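Local coordinates for peptidase M16 domain protein (Alicyclobacillus acidocaldarius subsp. acidocaldarius DSM 446, PDB 4XEA) that probably acts as a metal-dependent peptidase of the M16 (insulinase) family, a two-chain assembly with a metal-binding site, at residues P6-R10 with T21-R25; M34-R38 with V375-L379; F369-W374 with F385-D389; E270-A274 with V393-M397. The contacts are given in a common frame with arbitrary orientation. Where two conformers were deposited one is given. Residues are numbered along the deposited sequence.

Interaction 1 (P6-R10 with T21-R25); sequences PFETR and TLMPR
A single antiparallel bridge, Arg10 with Leu22, begins the pairing of outermost strand 10-13 with strand 19-24, and the loop before it continues alongside through side-chain and CA-H...O contacts. Extended Phe7-Arg10 runs nearly antiparallel to 21-25, at 156°. Thr21 opens the pairing: its CA approaches Arg10 O at 3.3 Å, and its CG2 meets Thr9 CG2 at 3.7 Å. Leu22 forms the hydrogen-bonded pair with Arg10 (CA-CA 5.1 Å): Arg10 N gives to Leu22 O at 2.9 Å and Leu22 N to Arg10 O at 2.8 Å. Their side chains share a sheet face, where Arg10 NH2 salt-bridges Glu8 OE1 (3.0 Å). At Met23, CA donates to Glu8 O (3.4 Å), CG touches Phe7 CE2 (3.7 Å), and the selenomethionine SE lies 5.0 Å from the Phe7 ring centroid, a Met-aromatic contact. Pro24 O lies 3.3 Å from Phe7 CB. Arg25, m at chi1, t at chi2 and p at chi3, lays CD over one face of the Phe7 ring; Asn367 OD1 and Asp365 O hold its NH1. Beyond the pair, 21-25 bonds to strand 194-200; Met23 and Arg25 touch helix 367-379, Leu22 and Pro24 helix 204-216, whose Asp205 salt-bridges Arg10.

Interaction 2 (M34-R38 with V375-L379); sequences MFATR and VTYFL
Strand 34-37 and helix 375-379 run nearly alongside each other, N-to-C directions 28° apart (signed crossing -28°) and axes 9.6 Å apart at closest. CA of Ala36 faces that of Val375 at 7.1 Å, and CA of Arg38, just past the strand, faces that of Leu379 at 5.8 Å. Met34, Ala36 and Arg38 point toward the helix. Ala36 CB, small enough for close approach, meets Val375 CG1 at 3.6 Å and Leu379 CD1 at 3.8 Å; SE of selenomethionine Met34 touches Val375 CG2 at 3.9 Å. Arg38, t at chi1 and chi2, reaches the helix end: NE donates to Leu379 O (2.8 Å), Leu379 CD2 lies over one guanidinium face, and a water bridges Arg38 NH2 (2.9 Å) to Phe378 O (2.7 Å). On the other sheet face Phe35 packs against helix 105-116. This is alpha/beta layer packing: helix 367-379, from late in the chain, lies nearly along a strand of the N-terminal mixed sheet, consistent with the alpha+beta architecture of M16 peptidases.

Interaction 3 (F369-W374 with F385-D389); sequences FLVRNW and FAFAD
An aromatic cluster of Trp374, Phe385 and Phe387, with Phe387 as a knob in a hole, fastens helix 367-379 to the start of helix 387-396 and shows how a helix-loop-helix corner can be locked largely by aromatic rings. The hole is made by Phe369, Leu370, Asn373 and Trp374 on successive helical turns. Phe387 (chi1 m) enters with CZ 3.3 Å from Leu370 O, CE2 3.7 Å from Leu370 CD2, and CE1 3.8 Å from Asn373 CB. Trp374, its chi1 near -149°, meets both phenylalanines, one at its face and one at its edge. Phe385 (chi1 t) turns its edge to the indole face in a T-shaped pair: centroids 5.0 Å apart, planes at 86°, Phe385 CD2 3.5 Å from Trp374 CD1. The indole edge in turn points to the face of Phe387, an offset edge-to-face pair with centroids 5.9 Å apart and planes at 71°. Backbone approach is loose, the nearest CA atoms being those of Trp374 and Phe385 at 7.0 Å. One water completes the joint, accepting from Trp374 NE1 at 2.9 Å and donating to Phe385 O at 2.8 Å.

Interaction 4 (E270-A274 with V393-M397); sequences EQDTA and VLQTM
Val393 points its CG1 branch onto helix 265-283, where it overlaps Thr273 CG2 at 3.9 Å and Glu270 CG at 4.0 Å. The two helical segments pair in the same sense along the chain. Glu270 CA lies 6.3 Å from Val393 CA, Thr273 CA lies 7.1 Å from Leu394 CA, and Ala274 CA lies 7.3 Å from Met397 CA. Thr273 (chi1 m) turns its methyl toward the partner, CG2 also touching Leu394 CG at 3.8 Å, while its OG1 bonds back to Ile269 O. Met397, the first residue to leave helical geometry (phi/psi -45/135), nevertheless holds its N on Val393 O at 2.9 Å. Its selenomethionine side chain, chi1 t and chi2 p, has CA-CB directed toward 270-274, its end bringing CE to 3.3 Å from Ala274 CA and 3.4 Å from Ala274 CB. This is apolar helix-helix packing, joining helix 265-283 to the end of helix 387-396 in the C-terminal half. Glu270, whose OE1 salt-bridges Arg401, covers the flank with its aliphatic part. Helix 346-363 adds a third partner: Leu394 packs on Ile356 and Met357, Met397 on Phe349, and Arg353 donates to Leu394 O and Met397 O. Across helix 265-283, Gln271 and Asp272 turn instead to strand 304-309.

How the interactions relate
Helix 367-379 is the common element of interactions 2 and 3. Interaction 2 lays its later turns on strand 31-37, interaction 3 clamps its earlier turns to helix 387-396, and Leu370 and Trp374 carry interaction 3 to interaction 1, their centres about 11 Å apart. Interactions 1 and 2 lie about 17 Å apart between centres on the same six-stranded sheet. Interaction 4, about 14 Å from interaction 3 between centres, carries helix 387-396 on to helix 265-283, and Tyr377 OH probably bonds Asp272 OD2 (2.8 Å). Along the chain, interaction 1 closes first, interaction 2 crosses 3 and 4, and 3 nests within 4. The chain's C-terminal helices thus tie its two halves together, the metal-binding half included.

Interaction 1 (P6-R10 with T21-R25)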
loop_
_atom_site.group_PDB
_atom_site.type_symbol
_atom_site.label_atom_id
_atom_site.label_comp_id
_atom_site.label_asym_id
_atom_site.label_seq_id
_atom_site.Cartn_x
_atom_site.Cartn_y
_atom_site.Cartn_z
ATOM N N PRO A 6 4.402 14.035 -20.142
ATOM C CA PRO A 6 5.802 14.436 -20.342
ATOM C C PRO A 6 6.662 13.445 -21.133
ATOM O O PRO A 6 7.755 13.801 -21.569
ATOM C CB PRO A 6 6.347 14.561 -18.914
ATOM C CG PRO A 6 5.167 14.571 -18.032
ATOM C CD PRO A 6 4.106 13.798 -18.718
ATOM N N PHE A 7 6.166 12.232 -21.337
ATOM C CA PHE A 7 6.907 11.161 -21.996
ATOM C C PHE A 7 6.196 10.714 -23.268
ATOM O O PHE A 7 5.032 11.032 -23.468
ATOM C CB PHE A 7 7.013 9.956 -21.061
ATOM C CG PHE A 7 5.698 9.556 -20.396
ATOM C CD1 PHE A 7 5.400 9.973 -19.101
ATOM C CD2 PHE A 7 4.785 8.746 -21.056
ATOM C CE1 PHE A 7 4.187 9.590 -18.478
ATOM C CE2 PHE A 7 3.563 8.348 -20.439
ATOM C CZ PHE A 7 3.276 8.779 -19.153
ATOM N N GLU A 8 6.910 9.957 -24.100
ATOM C CA GLU A 8 6.352 9.380 -25.315
ATOM C C GLU A 8 5.438 8.232 -24.939
ATOM O O GLU A 8 5.725 7.499 -23.983
ATOM C CB GLU A 8 7.465 8.846 -26.240
ATOM C CG GLU A 8 6.927 7.956 -27.369
ATOM C CD GLU A 8 7.961 7.576 -28.432
ATOM O OE1 GLU A 8 9.147 7.406 -28.104
ATOM O OE2 GLU A 8 7.548 7.390 -29.591
ATOM N N THR A 9 4.348 8.087 -25.684
ATOM C CA THR A 9 3.575 6.849 -25.699
ATOM C C THR A 9 3.585 6.265 -27.116
ATOM O O THR A 9 3.018 6.860 -28.043
ATOM C CB THR A 9 2.135 7.067 -25.226
ATOM O OG1 THR A 9 2.164 7.640 -23.926
ATOM C CG2 THR A 9 1.355 5.753 -25.189
ATOM N N ARG A 10 4.191 5.081 -27.247
ATOM C CA ARG A 10 4.361 4.388 -28.520
ATOM C C ARG A 10 3.508 3.113 -28.503
ATOM O O ARG A 10 3.826 2.145 -27.807
ATOM C CB ARG A 10 5.843 4.053 -28.741
ATOM C CG ARG A 10 6.212 3.632 -30.166
ATOM C CD ARG A 10 7.688 3.231 -30.281
ATOM N NE ARG A 10 8.605 4.313 -29.903
ATOM C CZ ARG A 10 9.941 4.249 -29.990
ATOM N NH1 ARG A 10 10.549 3.140 -30.406
ATOM N NH2 ARG A 10 10.675 5.296 -29.648
ATOM N N THR A 21 2.186 -1.210 -26.027
ATOM C CA THR A 21 2.299 0.212 -25.682
ATOM C C THR A 21 3.511 0.403 -24.792
ATOM O O THR A 21 3.575 -0.202 -23.723
ATOM C CB THR A 21 1.044 0.719 -24.956
ATOM O OG1 THR A 21 -0.056 0.799 -25.905
ATOM C CG2 THR A 21 1.299 2.104 -24.348
ATOM N N LEU A 22 4.466 1.222 -25.240
ATOM C CA LEU A 22 5.663 1.525 -24.477
ATOM C C LEU A 22 5.619 2.991 -24.048
ATOM O O LEU A 22 5.269 3.873 -24.834
ATOM C CB LEU A 22 6.935 1.268 -25.294
ATOM C CG LEU A 22 7.154 -0.111 -25.930
ATOM C CD1 LEU A 22 8.447 -0.120 -26.812
ATOM C CD2 LEU A 22 7.182 -1.231 -24.896
HETATM N N MSE A 23 5.938 3.236 -22.783
HETATM C CA MSE A 23 6.008 4.586 -22.223
HETATM C C MSE A 23 7.381 4.833 -21.574
HETATM O O MSE A 23 7.518 4.786 -20.348
HETATM C CB MSE A 23 4.881 4.775 -21.188
HETATM C CG MSE A 23 3.498 4.883 -21.810
HETATM SE SE MSE A 23 2.122 4.840 -20.428
HETATM C CE MSE A 23 1.991 2.896 -20.258
ATOM N N PRO A 24 8.416 5.110 -22.392
ATOM C CA PRO A 24 9.743 5.332 -21.826
ATOM C C PRO A 24 9.824 6.617 -20.986
ATOM O O PRO A 24 9.325 7.650 -21.396
ATOM C CB PRO A 24 10.646 5.413 -23.072
ATOM C CG PRO A 24 9.730 5.774 -24.205
ATOM C CD PRO A 24 8.411 5.156 -23.867
ATOM N N ARG A 25 10.420 6.528 -19.792
ATOM C CA ARG A 25 10.570 7.661 -18.863
ATOM C C ARG A 25 12.000 7.565 -18.368
ATOM O O ARG A 25 12.268 6.873 -17.392
ATOM C CB ARG A 25 9.551 7.557 -17.713
ATOM C CG ARG A 25 8.102 7.338 -18.188
ATOM C CD ARG A 25 7.146 7.007 -17.036
ATOM N NE ARG A 25 6.975 8.157 -16.149
ATOM C CZ ARG A 25 6.602 8.111 -14.869
ATOM N NH1 ARG A 25 6.309 6.960 -14.270
ATOM N NH2 ARG A 25 6.524 9.245 -14.180
#

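Interaction 2 (M34-R38 with V375-L379)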
loop_
_atom_site.group_PDB
_atom_site.type_symbol
_atom_site.label_atom_id
_atom_site.label_comp_id
_atom_site.label_asym_id
_atom_site.label_seq_id
_atom_site.Cartn_x
_atom_site.Cartn_y
_atom_site.Cartn_z
HETATM N N MSE A 34 3.662 -5.283 -18.071
HETATM C CA MSE A 34 2.542 -6.186 -17.844
HETATM C C MSE A 34 2.065 -6.773 -19.181
HETATM O O MSE A 34 1.892 -6.026 -20.158
HETATM C CB MSE A 34 1.393 -5.442 -17.146
HETATM C CG MSE A 34 0.072 -6.271 -16.958
HETATM SE SE MSE A 34 -1.316 -5.403 -15.875
HETATM C CE MSE A 34 -0.541 -5.535 -14.082
ATOM N N PHE A 35 1.922 -8.105 -19.202
ATOM C CA PHE A 35 1.408 -8.870 -20.331
ATOM C C PHE A 35 0.082 -9.505 -19.854
ATOM O O PHE A 35 0.098 -10.312 -18.928
ATOM C CB PHE A 35 2.457 -9.951 -20.686
ATOM C CG PHE A 35 2.238 -10.673 -22.002
ATOM C CD1 PHE A 35 1.495 -10.136 -23.038
ATOM C CD2 PHE A 35 2.891 -11.879 -22.220
ATOM C CE1 PHE A 35 1.337 -10.831 -24.249
ATOM C CE2 PHE A 35 2.757 -12.571 -23.437
ATOM C CZ PHE A 35 1.968 -12.044 -24.436
ATOM N N ALA A 36 -1.050 -9.103 -20.431
ATOM C CA ALA A 36 -2.367 -9.543 -19.949
ATOM C C ALA A 36 -3.230 -10.083 -21.025
ATOM O O ALA A 36 -3.089 -9.684 -22.197
ATOM C CB ALA A 36 -3.089 -8.411 -19.239
ATOM N N THR A 37 -4.153 -10.962 -20.616
ATOM C CA THR A 37 -5.105 -11.582 -21.549
ATOM C C THR A 37 -6.532 -11.192 -21.197
ATOM O O THR A 37 -6.885 -11.095 -20.021
ATOM C CB THR A 37 -4.978 -13.121 -21.582
ATOM O OG1 THR A 37 -5.998 -13.684 -22.413
ATOM C CG2 THR A 37 -5.097 -13.670 -20.182
ATOM N N ARG A 38 -7.334 -10.943 -22.239
ATOM C CA ARG A 38 -8.786 -10.727 -22.107
ATOM C C ARG A 38 -9.518 -12.065 -21.840
ATOM O O ARG A 38 -10.274 -12.588 -22.693
ATOM C CB ARG A 38 -9.325 -10.070 -23.367
ATOM C CG ARG A 38 -10.714 -9.513 -23.248
ATOM C CD ARG A 38 -11.212 -8.896 -24.560
ATOM N NE ARG A 38 -10.459 -7.727 -25.070
ATOM C CZ ARG A 38 -9.496 -7.748 -26.000
ATOM N NH1 ARG A 38 -9.048 -8.893 -26.513
ATOM N NH2 ARG A 38 -8.949 -6.593 -26.398
ATOM N N VAL A 375 -3.654 -1.205 -19.662
ATOM C CA VAL A 375 -4.057 -2.598 -19.889
ATOM C C VAL A 375 -5.551 -2.812 -19.697
ATOM O O VAL A 375 -6.236 -3.412 -20.545
ATOM C CB VAL A 375 -3.336 -3.567 -18.953
ATOM C CG1 VAL A 375 -3.988 -4.932 -19.024
ATOM C CG2 VAL A 375 -1.798 -3.653 -19.305
ATOM N N THR A 376 -6.025 -2.351 -18.547
ATOM C CA THR A 376 -7.394 -2.591 -18.127
ATOM C C THR A 376 -8.418 -1.952 -19.048
ATOM O O THR A 376 -9.359 -2.615 -19.469
ATOM C CB THR A 376 -7.600 -2.180 -16.622
ATOM O OG1 THR A 376 -6.838 -3.091 -15.820
ATOM C CG2 THR A 376 -9.042 -2.370 -16.238
ATOM N N TYR A 377 -8.261 -0.676 -19.354
ATOM C CA TYR A 377 -9.195 -0.007 -20.259
ATOM C C TYR A 377 -9.109 -0.536 -21.693
ATOM O O TYR A 377 -10.121 -0.659 -22.381
ATOM C CB TYR A 377 -9.000 1.515 -20.215
ATOM C CG TYR A 377 -9.512 2.152 -18.908
ATOM C CD1 TYR A 377 -10.803 1.855 -18.450
ATOM C CD2 TYR A 377 -8.742 3.034 -18.148
ATOM C CE1 TYR A 377 -11.305 2.392 -17.313
ATOM C CE2 TYR A 377 -9.275 3.625 -16.963
ATOM C CZ TYR A 377 -10.560 3.267 -16.570
ATOM O OH TYR A 377 -11.178 3.747 -15.432
ATOM N N PHE A 378 -7.895 -0.829 -22.161
ATOM C CA PHE A 378 -7.746 -1.448 -23.492
ATOM C C PHE A 378 -8.521 -2.757 -23.613
ATOM O O PHE A 378 -9.349 -2.934 -24.518
ATOM C CB PHE A 378 -6.263 -1.660 -23.857
ATOM C CG PHE A 378 -6.101 -2.424 -25.134
ATOM C CD1 PHE A 378 -6.176 -1.777 -26.345
ATOM C CD2 PHE A 378 -5.959 -3.802 -25.095
ATOM C CE1 PHE A 378 -6.077 -2.503 -27.548
ATOM C CE2 PHE A 378 -5.897 -4.548 -26.268
ATOM C CZ PHE A 378 -5.965 -3.914 -27.490
ATOM N N LEU A 379 -8.321 -3.663 -22.672
ATOM C CA LEU A 379 -8.938 -4.969 -22.736
ATOM C C LEU A 379 -10.490 -4.922 -22.582
ATOM O O LEU A 379 -11.199 -5.745 -23.169
ATOM C CB LEU A 379 -8.328 -5.924 -21.724
ATOM C CG LEU A 379 -6.861 -6.360 -21.954
ATOM C CD1 LEU A 379 -6.403 -7.292 -20.819
ATOM C CD2 LEU A 379 -6.685 -7.065 -23.333
HETATM O O HOH W 1 -10.185 -3.953 -26.828
#

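Interaction 3 (F369-W374 with F385-D389)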
loop_
_atom_site.group_PDB
_atom_site.type_symbol
_atom_site.label_atom_id
_atom_site.label_comp_id
_atom_site.label_asym_id
_atom_site.label_seq_id
_atom_site.Cartn_x
_atom_site.Cartn_y
_atom_site.Cartn_z
ATOM N N PHE A 369 0.566 2.341 -12.017
ATOM C CA PHE A 369 -0.750 2.868 -12.429
ATOM C C PHE A 369 -0.881 3.040 -13.963
ATOM O O PHE A 369 -1.845 2.554 -14.610
ATOM C CB PHE A 369 -1.045 4.180 -11.689
ATOM C CG PHE A 369 -2.359 4.833 -12.090
ATOM C CD1 PHE A 369 -3.502 4.646 -11.299
ATOM C CD2 PHE A 369 -2.437 5.671 -13.193
ATOM C CE1 PHE A 369 -4.723 5.262 -11.643
ATOM C CE2 PHE A 369 -3.672 6.272 -13.563
ATOM C CZ PHE A 369 -4.804 6.066 -12.753
ATOM N N LEU A 370 0.081 3.717 -14.580
ATOM C CA LEU A 370 0.049 3.909 -16.021
ATOM C C LEU A 370 -0.159 2.588 -16.761
ATOM O O LEU A 370 -0.956 2.489 -17.706
ATOM C CB LEU A 370 1.354 4.559 -16.506
ATOM C CG LEU A 370 1.546 6.008 -16.136
ATOM C CD1 LEU A 370 3.022 6.428 -16.268
ATOM C CD2 LEU A 370 0.641 6.874 -16.961
ATOM N N VAL A 371 0.566 1.570 -16.331
ATOM C CA VAL A 371 0.569 0.293 -17.038
ATOM C C VAL A 371 -0.745 -0.450 -16.799
ATOM O O VAL A 371 -1.423 -0.822 -17.748
ATOM C CB VAL A 371 1.806 -0.575 -16.605
ATOM C CG1 VAL A 371 1.614 -1.995 -17.093
ATOM C CG2 VAL A 371 3.128 0.043 -17.161
ATOM N N ARG A 372 -1.085 -0.648 -15.521
ATOM C CA ARG A 372 -2.288 -1.375 -15.098
ATOM C C ARG A 372 -3.533 -0.800 -15.760
ATOM O O ARG A 372 -4.368 -1.525 -16.297
ATOM C CB ARG A 372 -2.467 -1.306 -13.572
ATOM C CG ARG A 372 -2.330 -2.637 -12.805
ATOM C CD ARG A 372 -2.606 -2.496 -11.291
ATOM N NE ARG A 372 -3.525 -1.397 -10.971
ATOM C CZ ARG A 372 -3.169 -0.293 -10.315
ATOM N NH1 ARG A 372 -1.920 -0.139 -9.888
ATOM N NH2 ARG A 372 -4.058 0.659 -10.078
ATOM N N ASN A 373 -3.653 0.518 -15.720
ATOM C CA ASN A 373 -4.811 1.180 -16.332
ATOM C C ASN A 373 -4.862 1.171 -17.854
ATOM O O ASN A 373 -5.941 0.974 -18.439
ATOM C CB ASN A 373 -4.984 2.548 -15.742
ATOM C CG ASN A 373 -5.505 2.448 -14.335
ATOM O OD1 ASN A 373 -6.674 2.282 -14.159
ATOM N ND2 ASN A 373 -4.630 2.393 -13.354
ATOM N N TRP A 374 -3.717 1.297 -18.505
ATOM C CA TRP A 374 -3.674 1.184 -19.972
ATOM C C TRP A 374 -4.185 -0.198 -20.358
ATOM O O TRP A 374 -5.099 -0.344 -21.207
ATOM C CB TRP A 374 -2.256 1.413 -20.554
ATOM C CG TRP A 374 -2.329 2.009 -21.908
ATOM C CD1 TRP A 374 -2.151 3.315 -22.204
ATOM C CD2 TRP A 374 -2.619 1.346 -23.149
ATOM N NE1 TRP A 374 -2.299 3.522 -23.538
ATOM C CE2 TRP A 374 -2.650 2.336 -24.140
ATOM C CE3 TRP A 374 -2.905 0.021 -23.510
ATOM C CZ2 TRP A 374 -2.892 2.047 -25.503
ATOM C CZ3 TRP A 374 -3.176 -0.281 -24.877
ATOM C CH2 TRP A 374 -3.206 0.729 -25.838
ATOM N N PHE A 385 -7.148 3.395 -26.542
ATOM C CA PHE A 385 -7.168 4.093 -25.256
ATOM C C PHE A 385 -6.102 5.171 -25.164
ATOM O O PHE A 385 -5.006 5.005 -25.707
ATOM C CB PHE A 385 -6.914 3.120 -24.100
ATOM C CG PHE A 385 -6.854 3.793 -22.762
ATOM C CD1 PHE A 385 -8.012 4.308 -22.191
ATOM C CD2 PHE A 385 -5.643 3.933 -22.084
ATOM C CE1 PHE A 385 -7.977 4.931 -20.977
ATOM C CE2 PHE A 385 -5.583 4.587 -20.859
ATOM C CZ PHE A 385 -6.752 5.068 -20.291
ATOM N N ALA A 386 -6.425 6.275 -24.484
ATOM C CA ALA A 386 -5.447 7.296 -24.152
ATOM C C ALA A 386 -5.866 7.861 -22.794
ATOM O O ALA A 386 -7.045 8.045 -22.548
ATOM C CB ALA A 386 -5.426 8.401 -25.217
ATOM N N PHE A 387 -4.910 8.122 -21.920
ATOM C CA PHE A 387 -5.225 8.762 -20.634
ATOM C C PHE A 387 -5.903 10.140 -20.781
ATOM O O PHE A 387 -6.704 10.546 -19.923
ATOM C CB PHE A 387 -3.966 8.862 -19.751
ATOM C CG PHE A 387 -3.594 7.559 -19.125
ATOM C CD1 PHE A 387 -4.409 7.005 -18.156
ATOM C CD2 PHE A 387 -2.471 6.864 -19.530
ATOM C CE1 PHE A 387 -4.119 5.786 -17.601
ATOM C CE2 PHE A 387 -2.177 5.632 -18.961
ATOM C CZ PHE A 387 -3.020 5.101 -18.011
ATOM N N ALA A 388 -5.614 10.844 -21.874
ATOM C CA ALA A 388 -6.300 12.090 -22.168
ATOM C C ALA A 388 -7.795 11.875 -22.206
ATOM O O ALA A 388 -8.555 12.825 -21.992
ATOM C CB ALA A 388 -5.811 12.705 -23.515
ATOM N N ASP A 389 -8.215 10.646 -22.511
ATOM C CA ASP A 389 -9.630 10.308 -22.577
ATOM C C ASP A 389 -10.250 10.416 -21.168
ATOM O O ASP A 389 -11.388 10.878 -21.027
ATOM C CB ASP A 389 -9.882 8.872 -23.102
ATOM C CG ASP A 389 -9.434 8.639 -24.568
ATOM O OD1 ASP A 389 -9.236 9.601 -25.339
ATOM O OD2 ASP A 389 -9.347 7.429 -24.929
HETATM O O HOH W 2 -2.412 5.879 -25.266
#

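Interaction 4 (E270-A274 with V393-M397)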
loop_
_atom_site.group_PDB
_atom_site.type_symbol
_atom_site.label_atom_id
_atom_site.label_comp_id
_atom_site.label_asym_id
_atom_site.label_seq_id
_atom_site.Cartn_x
_atom_site.Cartn_y
_atom_site.Cartn_z
ATOM N N GLU A 270 -16.346 6.399 -19.289
ATOM C CA GLU A 270 -17.140 7.534 -18.819
ATOM C C GLU A 270 -17.917 7.172 -17.545
ATOM O O GLU A 270 -18.004 7.953 -16.597
ATOM C CB GLU A 270 -18.097 8.016 -19.939
ATOM C CG GLU A 270 -18.788 9.359 -19.676
ATOM C CD GLU A 270 -19.988 9.268 -18.716
ATOM O OE1 GLU A 270 -20.498 8.139 -18.501
ATOM O OE2 GLU A 270 -20.410 10.332 -18.187
ATOM N N GLN A 271 -18.535 6.012 -17.549
ATOM C CA GLN A 271 -19.400 5.610 -16.420
ATOM C C GLN A 271 -18.561 5.326 -15.151
ATOM O O GLN A 271 -18.949 5.693 -14.049
ATOM C CB GLN A 271 -20.202 4.387 -16.827
ATOM C CG GLN A 271 -21.302 3.986 -15.868
ATOM C CD GLN A 271 -22.203 2.950 -16.486
ATOM O OE1 GLN A 271 -22.885 3.228 -17.461
ATOM N NE2 GLN A 271 -22.214 1.762 -15.925
ATOM N N ASP A 272 -17.418 4.674 -15.333
ATOM C CA ASP A 272 -16.465 4.414 -14.229
ATOM C C ASP A 272 -15.915 5.736 -13.614
ATOM O O ASP A 272 -15.858 5.912 -12.377
ATOM C CB ASP A 272 -15.339 3.523 -14.759
ATOM C CG ASP A 272 -14.480 2.888 -13.658
ATOM O OD1 ASP A 272 -14.949 2.658 -12.524
ATOM O OD2 ASP A 272 -13.297 2.598 -13.962
ATOM N N THR A 273 -15.551 6.676 -14.479
ATOM C CA THR A 273 -15.028 7.951 -14.023
ATOM C C THR A 273 -16.103 8.746 -13.294
ATOM O O THR A 273 -15.865 9.273 -12.214
ATOM C CB THR A 273 -14.469 8.773 -15.186
ATOM O OG1 THR A 273 -13.445 8.004 -15.811
ATOM C CG2 THR A 273 -13.861 10.073 -14.696
ATOM N N ALA A 274 -17.292 8.769 -13.872
ATOM C CA ALA A 274 -18.414 9.435 -13.268
ATOM C C ALA A 274 -18.745 8.863 -11.865
ATOM O O ALA A 274 -19.043 9.616 -10.950
ATOM C CB ALA A 274 -19.632 9.356 -14.177
ATOM N N VAL A 393 -12.935 13.377 -19.644
ATOM C CA VAL A 393 -14.208 13.105 -18.956
ATOM C C VAL A 393 -14.260 13.848 -17.606
ATOM O O VAL A 393 -15.288 14.394 -17.242
ATOM C CB VAL A 393 -14.482 11.578 -18.789
ATOM C CG1 VAL A 393 -15.730 11.335 -17.921
ATOM C CG2 VAL A 393 -14.661 10.931 -20.154
ATOM N N LEU A 394 -13.136 13.910 -16.901
ATOM C CA LEU A 394 -13.054 14.628 -15.632
ATOM C C LEU A 394 -13.289 16.129 -15.788
ATOM O O LEU A 394 -13.851 16.737 -14.888
ATOM C CB LEU A 394 -11.704 14.398 -14.947
ATOM C CG LEU A 394 -11.520 13.028 -14.291
ATOM C CD1 LEU A 394 -10.056 12.632 -14.227
ATOM C CD2 LEU A 394 -12.132 13.028 -12.904
ATOM N N GLN A 395 -12.855 16.707 -16.922
ATOM C CA GLN A 395 -13.030 18.125 -17.229
ATOM C C GLN A 395 -14.440 18.485 -17.648
ATOM O O GLN A 395 -14.928 19.561 -17.318
ATOM C CB GLN A 395 -12.119 18.551 -18.384
ATOM C CG GLN A 395 -10.629 18.556 -18.084
ATOM C CD GLN A 395 -9.793 18.788 -19.341
ATOM O OE1 GLN A 395 -10.146 18.338 -20.438
ATOM N NE2 GLN A 395 -8.671 19.474 -19.180
ATOM N N THR A 396 -15.079 17.589 -18.397
ATOM C CA THR A 396 -16.332 17.898 -19.085
ATOM C C THR A 396 -17.569 17.343 -18.364
ATOM O O THR A 396 -18.696 17.765 -18.622
ATOM C CB THR A 396 -16.288 17.371 -20.525
ATOM O OG1 THR A 396 -16.101 15.953 -20.505
ATOM C CG2 THR A 396 -15.149 18.028 -21.289
HETATM N N MSE A 397 -17.361 16.397 -17.465
HETATM C CA MSE A 397 -18.437 15.887 -16.625
HETATM C C MSE A 397 -19.315 17.018 -16.028
HETATM O O MSE A 397 -18.778 18.041 -15.578
HETATM C CB MSE A 397 -17.787 15.082 -15.525
HETATM C CG MSE A 397 -18.690 14.698 -14.477
HETATM SE SE MSE A 397 -19.620 13.139 -14.976
HETATM C CE MSE A 397 -19.504 12.566 -13.141
#